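Local atomic coordinates of alcohol oxidase (Myceliophthora thermophila, PDB entry 6F74), a protein that binds FAD as a VAO-type flavoprotein and probably acts as an oxidase that passes electrons from its substrate to molecular oxygen. Residues 60-65 with 118-123; 105-110 with 507-512; 436-441 with 535-540; 539-544 with 554-559. All blocks are in the same frame, centred on the assembly; numbering follows the deposited sequence.

Interaction 1 (60-65 with 118-123); sequences TSPIAQ and TSCILG
The ring of Pro-62 overlaps the sulfur of Cys-120 and the tip of Leu-122 at once. Its CB lies 3.6 Å from Cys-120 SG, and the neighbouring CG, 3.8 Å from the same sulfur, also faces the backbone N of Leu-122. At the next ring atom, Pro-62 CD meets Leu-122 CD1 at 4.1 Å, the two side chains crossing at about a right angle. Leu-122 CG stands anti to the backbone N (chi1 -163°), and from there both methyls lie close to Thr-60 OG1. CD1 of Leu-122 is 3.6 Å from Thr-60 OG1, a van der Waals approach: the hydroxyl spends its polarity on the carbonyl O of Pro-126. Gln-65 adds backbone and aliphatic carbon, its CA 3.8 Å from Cys-120 SG. Pro-62 and Gln-65 bracket a type I beta turn, closed by a bond from Gln-65 N to Pro-62 O of 3.1 Å, and both ends of the turn touch the one sulfur. No hydrogen bond links the two segments, and the 238 Å² they bury is mainly packing of carbon and sulfur. Cys-120 SG is itself tied to Cys-106, on which Pro-62 also rests. The arrangement is that of a disulfide packed against a type I beta turn whose first residue is proline, here joining two surface loops, one following strand 57-59 and the other leading to strand 128-131.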
# COMPACT_ATOMS: atom_id res chain seq x y z
N THR A 60 4.72 -18.66 -15.98
CA THR A 60 5.07 -17.27 -15.95
C THR A 60 6.38 -17.07 -16.69
O THR A 60 7.18 -18.02 -16.87
CB THR A 60 5.15 -16.72 -14.52
OG1 THR A 60 6.22 -17.33 -13.78
CG2 THR A 60 3.78 -16.92 -13.81
N SER A 61 6.54 -15.83 -17.17
CA SER A 61 7.80 -15.46 -17.79
C SER A 61 8.21 -14.08 -17.30
O SER A 61 7.37 -13.20 -17.25
CB SER A 61 7.72 -15.45 -19.32
OG SER A 61 6.73 -16.24 -19.94
N PRO A 62 9.50 -13.90 -16.93
CA PRO A 62 9.96 -12.58 -16.51
C PRO A 62 9.54 -11.49 -17.47
O PRO A 62 9.66 -11.67 -18.67
CB PRO A 62 11.49 -12.70 -16.47
CG PRO A 62 11.78 -14.14 -16.34
CD PRO A 62 10.57 -14.92 -16.88
N ILE A 63 9.01 -10.40 -16.95
CA ILE A 63 8.43 -9.33 -17.78
C ILE A 63 9.34 -8.92 -18.92
O ILE A 63 8.91 -8.85 -20.07
CB ILE A 63 8.02 -8.13 -16.92
CG1 ILE A 63 6.97 -8.51 -15.87
CG2 ILE A 63 7.42 -7.02 -17.77
CD1 ILE A 63 5.64 -9.02 -16.38
N ALA A 64 10.62 -8.73 -18.59
CA ALA A 64 11.61 -8.27 -19.57
C ALA A 64 12.53 -9.35 -20.15
O ALA A 64 13.67 -9.02 -20.56
CB ALA A 64 12.44 -7.18 -18.93
N GLN A 65 12.09 -10.60 -20.23
CA GLN A 65 12.96 -11.69 -20.77
C GLN A 65 13.38 -11.51 -22.24
O GLN A 65 14.43 -11.99 -22.66
CB GLN A 65 12.34 -13.08 -20.58
CG GLN A 65 10.98 -13.27 -21.26
CD GLN A 65 10.54 -14.72 -21.29
OE1 GLN A 65 11.05 -15.57 -20.56
NE2 GLN A 65 9.53 -14.97 -22.07
N THR A 118 22.61 -7.78 -18.11
CA THR A 118 23.37 -8.54 -17.13
C THR A 118 22.77 -9.93 -17.19
O THR A 118 23.19 -10.74 -18.02
CB THR A 118 23.29 -7.91 -15.73
OG1 THR A 118 21.91 -7.68 -15.35
CG2 THR A 118 24.02 -6.56 -15.73
N SER A 119 21.78 -10.21 -16.35
CA SER A 119 21.12 -11.50 -16.36
C SER A 119 19.65 -11.34 -16.12
O SER A 119 19.22 -10.30 -15.61
CB SER A 119 21.73 -12.38 -15.28
OG SER A 119 21.86 -13.61 -15.85
N CYS A 120 18.87 -12.35 -16.49
CA CYS A 120 17.42 -12.32 -16.30
C CYS A 120 16.99 -13.65 -15.70
O CYS A 120 17.03 -14.68 -16.36
CB CYS A 120 16.71 -12.11 -17.60
SG CYS A 120 14.88 -12.28 -17.50
N ILE A 121 16.55 -13.60 -14.44
CA ILE A 121 15.84 -14.74 -13.84
C ILE A 121 14.49 -14.31 -13.28
O ILE A 121 14.24 -13.11 -13.07
CB ILE A 121 16.68 -15.46 -12.77
CG1 ILE A 121 16.92 -14.56 -11.58
CG2 ILE A 121 17.97 -16.00 -13.39
CD1 ILE A 121 17.54 -15.28 -10.37
N LEU A 122 13.67 -15.31 -13.01
CA LEU A 122 12.37 -15.10 -12.37
C LEU A 122 12.55 -14.52 -10.97
O LEU A 122 11.84 -13.58 -10.55
CB LEU A 122 11.60 -16.43 -12.34
CG LEU A 122 10.09 -16.38 -12.08
CD1 LEU A 122 9.27 -15.59 -13.06
CD2 LEU A 122 9.57 -17.79 -12.16
N GLY A 123 13.53 -15.07 -10.26
CA GLY A 123 13.80 -14.69 -8.89
C GLY A 123 12.75 -15.27 -7.96
O GLY A 123 12.46 -16.48 -7.97

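Interaction 2 (105-110 with 507-512); sequences TCAPVD and PKVASR. With NAG (2-acetamido-2-deoxy-beta-D-glucopyranose), chain E.
Ala-107 CB meets Val-509 CG2 at 3.8 Å, and the same methyl lies 4.1 Å from Lys-508 CG, so one small side chain fills the angle between two consecutive residues of 507-512. Beside it the aliphatic part of Lys-508 crosses Pro-108 obliquely, with Lys-508 CD 4.1 Å from Pro-108 CG. The lysine chain is extended through its first two torsions and then bends at chi3 (76°), the torsion that places CE, which comes within 3.2 Å of Pro-108 O. From there NZ donates a 2.9 Å hydrogen bond to that same oxygen, approaching with a C=O...N angle of 146° and tilted 33° from the carbonyl plane. NZ also forms a salt bridge with Glu-115, whose OE1 accepts from Asp-110 N as well; the acid thus probably helps to fix the ammonium group beside the loop. The contact joins two irregular connections far apart in sequence: the loop between helix 88-93 and strand 128-131, and the loop between strand 498-503 and helix 512-533, where Ser-511 takes the N-cap position and its OG caps Ile-514 N. Away from this compact corner the segments diverge toward a glycan at the surface. Thr-105 CG2 touches the sugar ring oxygen O5 of NAG at 3.5 Å, whereas exposed Arg-512 reaches the sugar more distantly, its CD 3.8 Å from NAG O4 and its guanidinium turned with an edge toward O3.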
# COMPACT_ATOMS: atom_id res chain seq x y z
N THR A 105 15.22 -8.84 -10.65
CA THR A 105 16.19 -9.84 -11.09
C THR A 105 16.16 -10.07 -12.60
O THR A 105 16.89 -10.91 -13.11
CB THR A 105 15.94 -11.18 -10.37
OG1 THR A 105 14.57 -11.63 -10.60
CG2 THR A 105 16.22 -11.00 -8.87
N CYS A 106 15.29 -9.34 -13.30
CA CYS A 106 15.27 -9.31 -14.76
C CYS A 106 14.92 -7.91 -15.23
O CYS A 106 13.77 -7.61 -15.53
CB CYS A 106 14.27 -10.36 -15.29
SG CYS A 106 14.19 -10.42 -17.08
N ALA A 107 15.93 -7.05 -15.25
CA ALA A 107 15.74 -5.62 -15.54
C ALA A 107 15.33 -5.40 -17.00
O ALA A 107 15.81 -6.11 -17.89
CB ALA A 107 17.01 -4.84 -15.22
N PRO A 108 14.45 -4.42 -17.27
CA PRO A 108 14.34 -4.00 -18.66
C PRO A 108 15.65 -3.34 -19.10
O PRO A 108 16.30 -2.69 -18.28
CB PRO A 108 13.20 -3.01 -18.64
CG PRO A 108 13.24 -2.42 -17.28
CD PRO A 108 13.65 -3.56 -16.38
N VAL A 109 16.03 -3.55 -20.37
CA VAL A 109 17.29 -2.99 -20.89
C VAL A 109 16.92 -1.94 -21.92
O VAL A 109 16.15 -2.21 -22.83
CB VAL A 109 18.18 -4.09 -21.51
CG1 VAL A 109 19.52 -3.50 -21.98
CG2 VAL A 109 18.45 -5.18 -20.52
N ASP A 110 17.46 -0.74 -21.74
CA ASP A 110 17.23 0.37 -22.65
C ASP A 110 18.40 0.42 -23.63
O ASP A 110 19.41 1.07 -23.39
CB ASP A 110 17.05 1.68 -21.88
CG ASP A 110 16.65 2.84 -22.75
OD1 ASP A 110 16.59 2.74 -24.00
OD2 ASP A 110 16.42 3.89 -22.14
N PRO A 507 19.66 1.81 -7.75
CA PRO A 507 19.72 1.60 -9.20
C PRO A 507 18.85 0.43 -9.65
O PRO A 507 18.60 -0.51 -8.88
CB PRO A 507 21.22 1.28 -9.46
CG PRO A 507 21.95 1.87 -8.29
CD PRO A 507 21.00 1.70 -7.13
N LYS A 508 18.39 0.51 -10.89
CA LYS A 508 17.54 -0.53 -11.47
C LYS A 508 18.25 -1.89 -11.43
O LYS A 508 17.65 -2.90 -11.06
CB LYS A 508 17.20 -0.12 -12.91
CG LYS A 508 16.33 -1.07 -13.70
CD LYS A 508 16.09 -0.50 -15.09
CE LYS A 508 17.31 -0.67 -16.00
NZ LYS A 508 17.01 -0.09 -17.34
N VAL A 509 19.53 -1.90 -11.81
CA VAL A 509 20.40 -3.07 -11.63
C VAL A 509 21.28 -2.80 -10.41
O VAL A 509 22.29 -2.11 -10.50
CB VAL A 509 21.25 -3.40 -12.88
CG1 VAL A 509 22.02 -4.71 -12.66
CG2 VAL A 509 20.37 -3.53 -14.11
N ALA A 510 20.89 -3.37 -9.29
CA ALA A 510 21.44 -3.08 -7.99
C ALA A 510 22.23 -4.26 -7.43
O ALA A 510 21.67 -5.30 -7.24
CB ALA A 510 20.31 -2.72 -7.03
N SER A 511 23.50 -4.05 -7.13
CA SER A 511 24.31 -5.04 -6.41
C SER A 511 23.75 -5.27 -5.01
O SER A 511 23.09 -4.41 -4.45
CB SER A 511 25.76 -4.55 -6.30
OG SER A 511 25.83 -3.39 -5.50
N ARG A 512 24.03 -6.42 -4.43
CA ARG A 512 23.61 -6.71 -3.04
C ARG A 512 24.16 -5.70 -2.05
O ARG A 512 23.47 -5.31 -1.10
CB ARG A 512 23.94 -8.15 -2.60
CG ARG A 512 22.72 -9.06 -2.77
CD ARG A 512 23.08 -10.55 -2.82
NE ARG A 512 23.02 -11.16 -1.48
CZ ARG A 512 24.01 -11.19 -0.59
NH1 ARG A 512 25.22 -10.65 -0.84
NH2 ARG A 512 23.78 -11.76 0.61
C1 NAG E . 17.41 -10.56 -5.05
C2 NAG E . 17.62 -10.93 -3.58
C3 NAG E . 19.01 -11.52 -3.38
C4 NAG E . 19.26 -12.69 -4.30
C5 NAG E . 18.97 -12.27 -5.74
C6 NAG E . 19.00 -13.41 -6.72
C7 NAG E . 16.56 -9.69 -1.70
C8 NAG E . 16.65 -8.49 -0.82
N2 NAG E . 17.51 -9.80 -2.66
O3 NAG E . 19.15 -11.97 -2.03
O4 NAG E . 20.61 -13.14 -4.15
O5 NAG E . 17.66 -11.77 -5.79
O6 NAG E . 18.02 -14.41 -6.38
O7 NAG E . 15.65 -10.49 -1.54

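Interaction 3 (436-441 with 535-540); sequences TSRLIN and PNTGGY. With FAD (flavin-adenine dinucleotide), chain I.
Thr-537 and Arg-438 meet obliquely where a loop runs beside strand 435-440, an outermost strand of the seven-stranded antiparallel sheet. Thr-537 OG1 sits between its backbone N and carbonyl carbon (chi1 57°) and donates to Leu-439 O over 2.6 Å. Its CG2, beside the backbone N, lies 3.5 Å from Asn-441 OD1. The guanidinium of Arg-438 lies flat over the backbone: Gly-538 N stands 3.4 Å above its centre, with Thr-537 C on the same face nearer the rim, while Pro-535 meets its edge. Arg-438 NE is bonded to Ala-534 O, which probably helps to set the plane. Leu-439 points to the loop from the strand, its CD1 3.6 Å from Gly-539 C, and its N donates to Gly-538 O at 2.8 Å. The backbone comes close enough at Gly-539 that its CA lies 3.4 Å from Ser-437 O. Ser-437 OG accepts from Tyr-540 N (3.0 Å, 156° at the hydrogen) and is bonded to Glu-543 O too. Past this grip the Tyr-540 ring extends to the flavin, where its OH, which also meets Gly-245 N, donates to FAD O2 at 2.8 Å, the oxygen lying near the plane of the ring.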
# COMPACT_ATOMS: atom_id res chain seq x y z
N THR A 436 10.49 3.73 5.04
CA THR A 436 10.08 3.49 6.44
C THR A 436 8.91 4.42 6.75
O THR A 436 8.81 5.52 6.18
CB THR A 436 11.25 3.73 7.42
OG1 THR A 436 10.83 3.50 8.76
CG2 THR A 436 11.84 5.17 7.26
N SER A 437 7.99 3.98 7.60
CA SER A 437 6.85 4.84 7.95
C SER A 437 6.70 4.86 9.47
O SER A 437 7.05 3.89 10.18
CB SER A 437 5.55 4.42 7.26
OG SER A 437 5.22 3.04 7.42
N ARG A 438 6.27 6.02 9.94
CA ARG A 438 6.07 6.25 11.35
C ARG A 438 4.85 7.11 11.58
O ARG A 438 4.74 8.23 11.07
CB ARG A 438 7.30 6.89 11.97
CG ARG A 438 7.31 6.78 13.50
CD ARG A 438 7.63 5.37 13.94
NE ARG A 438 7.52 5.18 15.38
CZ ARG A 438 7.44 3.98 15.98
NH1 ARG A 438 7.47 2.84 15.27
NH2 ARG A 438 7.35 3.92 17.31
N LEU A 439 3.90 6.55 12.32
CA LEU A 439 2.74 7.30 12.77
C LEU A 439 3.24 8.28 13.84
O LEU A 439 4.05 7.90 14.70
CB LEU A 439 1.66 6.38 13.31
CG LEU A 439 0.69 5.73 12.30
CD1 LEU A 439 1.42 4.83 11.30
CD2 LEU A 439 -0.33 4.92 13.09
N ILE A 440 2.79 9.53 13.77
CA ILE A 440 3.24 10.60 14.67
C ILE A 440 2.09 11.11 15.55
O ILE A 440 1.10 11.62 15.02
CB ILE A 440 3.81 11.80 13.89
CG1 ILE A 440 4.89 11.34 12.90
CG2 ILE A 440 4.38 12.84 14.82
CD1 ILE A 440 6.05 10.57 13.49
N ASN A 441 2.25 10.96 16.87
CA ASN A 441 1.27 11.47 17.86
C ASN A 441 1.56 12.96 18.17
O ASN A 441 2.72 13.38 18.11
CB ASN A 441 1.29 10.63 19.14
CG ASN A 441 2.65 10.64 19.81
OD1 ASN A 441 3.66 10.33 19.19
ND2 ASN A 441 2.69 11.03 21.09
N PRO A 535 8.30 7.44 19.74
CA PRO A 535 8.65 6.07 20.13
C PRO A 535 7.50 5.18 20.57
O PRO A 535 7.68 3.98 20.70
CB PRO A 535 9.66 6.28 21.26
CG PRO A 535 9.20 7.55 21.91
CD PRO A 535 8.59 8.39 20.82
N ASN A 536 6.32 5.76 20.78
CA ASN A 536 5.19 5.02 21.35
C ASN A 536 4.11 4.67 20.37
O ASN A 536 3.06 4.23 20.79
CB ASN A 536 4.58 5.89 22.48
CG ASN A 536 5.60 6.22 23.55
OD1 ASN A 536 6.46 5.38 23.90
ND2 ASN A 536 5.52 7.44 24.07
N THR A 537 4.37 4.81 19.07
CA THR A 537 3.35 4.64 18.04
C THR A 537 3.57 3.36 17.21
O THR A 537 3.35 2.26 17.69
CB THR A 537 3.29 5.91 17.16
OG1 THR A 537 4.58 6.17 16.60
CG2 THR A 537 2.88 7.14 18.02
N GLY A 538 4.04 3.49 15.98
CA GLY A 538 4.18 2.36 15.07
C GLY A 538 4.31 2.89 13.65
O GLY A 538 4.56 4.09 13.43
N GLY A 539 4.19 1.97 12.71
CA GLY A 539 4.33 2.27 11.29
C GLY A 539 3.12 1.73 10.57
O GLY A 539 2.18 1.24 11.19
N TYR A 540 3.19 1.83 9.24
CA TYR A 540 2.12 1.46 8.32
C TYR A 540 2.61 0.32 7.42
O TYR A 540 3.46 0.53 6.55
CB TYR A 540 1.74 2.66 7.46
CG TYR A 540 0.65 2.40 6.46
CD1 TYR A 540 -0.45 1.61 6.79
CD2 TYR A 540 0.68 2.96 5.20
CE1 TYR A 540 -1.48 1.39 5.89
CE2 TYR A 540 -0.35 2.72 4.27
CZ TYR A 540 -1.43 1.94 4.63
OH TYR A 540 -2.45 1.69 3.71
PA FAD I . -1.37 -7.23 -4.18
O1A FAD I . 0.13 -7.17 -4.46
O2A FAD I . -2.21 -7.90 -5.22
O5B FAD I . -1.54 -7.95 -2.79
C5B FAD I . -1.05 -7.34 -1.63
C4B FAD I . -1.07 -8.34 -0.49
O4B FAD I . -2.44 -8.65 -0.25
C3B FAD I . -0.40 -9.66 -0.75
O3B FAD I . 0.04 -10.17 0.52
C2B FAD I . -1.50 -10.57 -1.23
O2B FAD I . -1.36 -11.95 -0.89
C1B FAD I . -2.69 -10.03 -0.48
N9A FAD I . -3.99 -10.14 -1.15
C8A FAD I . -4.39 -9.46 -2.24
N7A FAD I . -5.66 -9.78 -2.56
C5A FAD I . -6.07 -10.67 -1.66
C6A FAD I . -7.32 -11.39 -1.44
N6A FAD I . -8.33 -11.15 -2.31
N1A FAD I . -7.38 -12.25 -0.40
C2A FAD I . -6.32 -12.44 0.43
N3A FAD I . -5.14 -11.78 0.30
C4A FAD I . -4.98 -10.90 -0.72
N1 FAD I . -2.00 2.53 -0.34
C2 FAD I . -2.68 3.50 0.32
O2 FAD I . -3.01 3.30 1.51
N3 FAD I . -3.03 4.66 -0.28
C4 FAD I . -2.70 4.95 -1.55
O4 FAD I . -3.02 6.03 -2.09
C4X FAD I . -1.94 3.95 -2.33
N5 FAD I . -1.57 4.19 -3.61
C5X FAD I . -0.88 3.25 -4.30
C6 FAD I . -0.53 3.51 -5.63
C7 FAD I . 0.16 2.58 -6.38
C7M FAD I . 0.48 3.02 -7.79
C8 FAD I . 0.52 1.26 -5.78
C8M FAD I . 1.24 0.16 -6.56
C9 FAD I . 0.19 1.01 -4.45
C9A FAD I . -0.51 1.95 -3.67
N10 FAD I . -0.89 1.72 -2.32
C10 FAD I . -1.60 2.70 -1.63
C1' FAD I . -0.49 0.50 -1.58
C2' FAD I . -1.46 -0.63 -1.43
O2' FAD I . -2.33 -0.31 -0.35
C3' FAD I . -0.69 -1.91 -1.07
O3' FAD I . 0.40 -2.15 -1.98
C4' FAD I . -1.60 -3.12 -1.02
O4' FAD I . -0.84 -4.28 -0.67
C5' FAD I . -2.30 -3.34 -2.35
O5' FAD I . -3.16 -4.47 -2.29
P FAD I . -3.37 -5.20 -3.68
O1P FAD I . -3.72 -4.18 -4.73
O2P FAD I . -4.28 -6.34 -3.41
O3P FAD I . -1.85 -5.71 -3.95

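Interaction 4 (539-544 with 554-559); sequences GYMNEG and AFYGKN. With FAD (flavin-adenine dinucleotide), chain I.
This is a buried packing contact between the loop that lines the flavin and the last part of helix 551-556, both inside the berberine-like family region. At its centre Met-541 lies against two consecutive aromatic rings. Its CA sits over the middle of the Phe-555 ring, 3.7 Å from the centroid and only 3° off the normal, a CH-pi contact, and CB continues across the same face to within 3.5 Å of Phe-555 CD2. With CG between the backbone N and carbonyl carbon (chi1 69°) and a bend at chi3, the methionine carries its tip on to Tyr-556, crossing it at about a right angle. There CE is 3.5 Å from Tyr-556 CE1, and SD makes an oblique Met-aromatic contact, 4.9 Å from the centroid. Gly-539 N donates to Ala-554 O over 2.9 Å in a nearly straight bond (175° at the hydrogen), although it enters from above the carbonyl plane. A water bridges the backbones, donating to Gly-539 O and to Phe-555 O (2.6 Å) while accepting from Met-541 N, so three polar groups of this buried interface are satisfied by one molecule. On the flavin side, Asn-542 ND2 donates to Tyr-540 OH at 3.1 Å, and Asn-542 OD1 accepts from Arg-164 NH2. Glu-543 OE1 is bonded to His-246, with OE2 near the isoalloxazine. Helix 551-556 thus backs the cofactor loop, while Tyr-556 OH ties the helix end to Thr-580 O, in the loop after helix 560-570.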
# COMPACT_ATOMS: atom_id res chain seq x y z
N GLY A 539 4.19 1.97 12.71
CA GLY A 539 4.33 2.27 11.29
C GLY A 539 3.12 1.73 10.57
O GLY A 539 2.18 1.24 11.19
N TYR A 540 3.19 1.83 9.24
CA TYR A 540 2.12 1.46 8.32
C TYR A 540 2.61 0.32 7.42
O TYR A 540 3.46 0.53 6.55
CB TYR A 540 1.74 2.66 7.46
CG TYR A 540 0.65 2.40 6.46
CD1 TYR A 540 -0.45 1.61 6.79
CD2 TYR A 540 0.68 2.96 5.20
CE1 TYR A 540 -1.48 1.39 5.89
CE2 TYR A 540 -0.35 2.72 4.27
CZ TYR A 540 -1.43 1.94 4.63
OH TYR A 540 -2.45 1.69 3.71
N MET A 541 2.07 -0.89 7.62
CA MET A 541 2.55 -2.09 6.94
C MET A 541 2.57 -1.98 5.42
O MET A 541 3.54 -2.38 4.77
CB MET A 541 1.78 -3.33 7.41
CG MET A 541 0.33 -3.40 6.99
SD MET A 541 -0.45 -4.88 7.69
CE MET A 541 -0.92 -4.15 9.28
N ASN A 542 1.53 -1.38 4.85
CA ASN A 542 1.36 -1.32 3.39
C ASN A 542 2.40 -0.45 2.70
O ASN A 542 2.74 -0.70 1.53
CB ASN A 542 -0.04 -0.80 3.00
CG ASN A 542 -1.14 -1.80 3.25
OD1 ASN A 542 -0.88 -2.99 3.45
ND2 ASN A 542 -2.39 -1.32 3.20
N GLU A 543 2.87 0.56 3.42
CA GLU A 543 3.91 1.47 2.94
C GLU A 543 4.84 1.65 4.13
O GLU A 543 4.76 2.64 4.88
CB GLU A 543 3.33 2.80 2.43
CG GLU A 543 2.55 2.67 1.12
CD GLU A 543 1.74 3.92 0.74
OE1 GLU A 543 1.29 4.62 1.67
OE2 GLU A 543 1.50 4.23 -0.48
N GLY A 544 5.72 0.68 4.28
CA GLY A 544 6.52 0.57 5.47
C GLY A 544 7.75 -0.30 5.30
O GLY A 544 8.05 -0.77 4.21
N ALA A 554 6.01 -2.48 14.96
CA ALA A 554 5.70 -1.37 14.06
C ALA A 554 4.37 -1.60 13.34
O ALA A 554 3.50 -0.75 13.37
CB ALA A 554 6.82 -1.20 13.05
N PHE A 555 4.23 -2.77 12.74
CA PHE A 555 3.14 -3.05 11.83
C PHE A 555 1.81 -3.31 12.55
O PHE A 555 0.77 -2.81 12.15
CB PHE A 555 3.52 -4.25 10.93
CG PHE A 555 4.48 -3.93 9.80
CD1 PHE A 555 5.25 -2.75 9.76
CD2 PHE A 555 4.61 -4.84 8.74
CE1 PHE A 555 6.12 -2.51 8.70
CE2 PHE A 555 5.47 -4.59 7.69
CZ PHE A 555 6.24 -3.42 7.67
N TYR A 556 1.87 -4.10 13.63
CA TYR A 556 0.70 -4.65 14.31
C TYR A 556 0.47 -4.13 15.73
O TYR A 556 -0.67 -4.08 16.21
CB TYR A 556 0.80 -6.19 14.32
CG TYR A 556 1.07 -6.73 12.94
CD1 TYR A 556 0.13 -6.60 11.93
CD2 TYR A 556 2.28 -7.32 12.62
CE1 TYR A 556 0.39 -7.08 10.64
CE2 TYR A 556 2.54 -7.79 11.34
CZ TYR A 556 1.58 -7.66 10.35
OH TYR A 556 1.83 -8.13 9.08
N GLY A 557 1.56 -3.73 16.40
CA GLY A 557 1.49 -3.28 17.78
C GLY A 557 0.94 -4.33 18.73
O GLY A 557 1.09 -5.53 18.54
N LYS A 558 0.23 -3.83 19.73
CA LYS A 558 -0.35 -4.65 20.79
C LYS A 558 -1.50 -5.55 20.33
O LYS A 558 -1.86 -6.47 21.04
CB LYS A 558 -0.81 -3.74 21.93
CG LYS A 558 0.31 -2.93 22.52
CD LYS A 558 -0.16 -2.32 23.84
CE LYS A 558 0.76 -1.20 24.27
NZ LYS A 558 0.52 -0.90 25.72
N ASN A 559 -2.04 -5.32 19.13
CA ASN A 559 -3.03 -6.24 18.55
C ASN A 559 -2.41 -7.57 18.09
O ASN A 559 -3.15 -8.46 17.69
CB ASN A 559 -3.73 -5.61 17.34
CG ASN A 559 -4.59 -4.43 17.71
OD1 ASN A 559 -4.87 -4.22 18.88
ND2 ASN A 559 -5.02 -3.66 16.70
PA FAD I . -1.37 -7.23 -4.18
O1A FAD I . 0.13 -7.17 -4.46
O2A FAD I . -2.21 -7.90 -5.22
O5B FAD I . -1.54 -7.95 -2.79
C5B FAD I . -1.05 -7.34 -1.63
C4B FAD I . -1.07 -8.34 -0.49
O4B FAD I . -2.44 -8.65 -0.25
C3B FAD I . -0.40 -9.66 -0.75
O3B FAD I . 0.04 -10.17 0.52
C2B FAD I . -1.50 -10.57 -1.23
O2B FAD I . -1.36 -11.95 -0.89
C1B FAD I . -2.69 -10.03 -0.48
N9A FAD I . -3.99 -10.14 -1.15
C8A FAD I . -4.39 -9.46 -2.24
N7A FAD I . -5.66 -9.78 -2.56
C5A FAD I . -6.07 -10.67 -1.66
C6A FAD I . -7.32 -11.39 -1.44
N6A FAD I . -8.33 -11.15 -2.31
N1A FAD I . -7.38 -12.25 -0.40
C2A FAD I . -6.32 -12.44 0.43
N3A FAD I . -5.14 -11.78 0.30
C4A FAD I . -4.98 -10.90 -0.72
N1 FAD I . -2.00 2.53 -0.34
C2 FAD I . -2.68 3.50 0.32
O2 FAD I . -3.01 3.30 1.51
N3 FAD I . -3.03 4.66 -0.28
C4 FAD I . -2.70 4.95 -1.55
O4 FAD I . -3.02 6.03 -2.09
C4X FAD I . -1.94 3.95 -2.33
N5 FAD I . -1.57 4.19 -3.61
C5X FAD I . -0.88 3.25 -4.30
C6 FAD I . -0.53 3.51 -5.63
C7 FAD I . 0.16 2.58 -6.38
C7M FAD I . 0.48 3.02 -7.79
C8 FAD I . 0.52 1.26 -5.78
C8M FAD I . 1.24 0.16 -6.56
C9 FAD I . 0.19 1.01 -4.45
C9A FAD I . -0.51 1.95 -3.67
N10 FAD I . -0.89 1.72 -2.32
C10 FAD I . -1.60 2.70 -1.63
C1' FAD I . -0.49 0.50 -1.58
C2' FAD I . -1.46 -0.63 -1.43
O2' FAD I . -2.33 -0.31 -0.35
C3' FAD I . -0.69 -1.91 -1.07
O3' FAD I . 0.40 -2.15 -1.98
C4' FAD I . -1.60 -3.12 -1.02
O4' FAD I . -0.84 -4.28 -0.67
C5' FAD I . -2.30 -3.34 -2.35
O5' FAD I . -3.16 -4.47 -2.29
P FAD I . -3.37 -5.20 -3.68
O1P FAD I . -3.72 -4.18 -4.73
O2P FAD I . -4.28 -6.34 -3.41
O3P FAD I . -1.85 -5.71 -3.95
O HOH W 1 0.67 -1.09 10.25

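From the N terminus, interaction 1 closes a long loop by joining residues 60-65, just after strand 57-59, to residues 118-123. Interaction 2 starts inside that loop, at 105-110, and runs to the loop before helix 512-533, so the two cross along the chain; the Cys-106 to Cys-120 disulfide joins them directly. Interaction 3 also crosses interaction 2, linking edge strand 435-440 to the loop after helix 512-533. Interaction 4 begins on residues 539-540, where interaction 3 ends, and closes a short loop onto helix 551-556. Interactions 3 and 4 both touch FAD, their centres about 8 Å apart, whereas interactions 1 and 3 lie on opposite sides of the chain's centre.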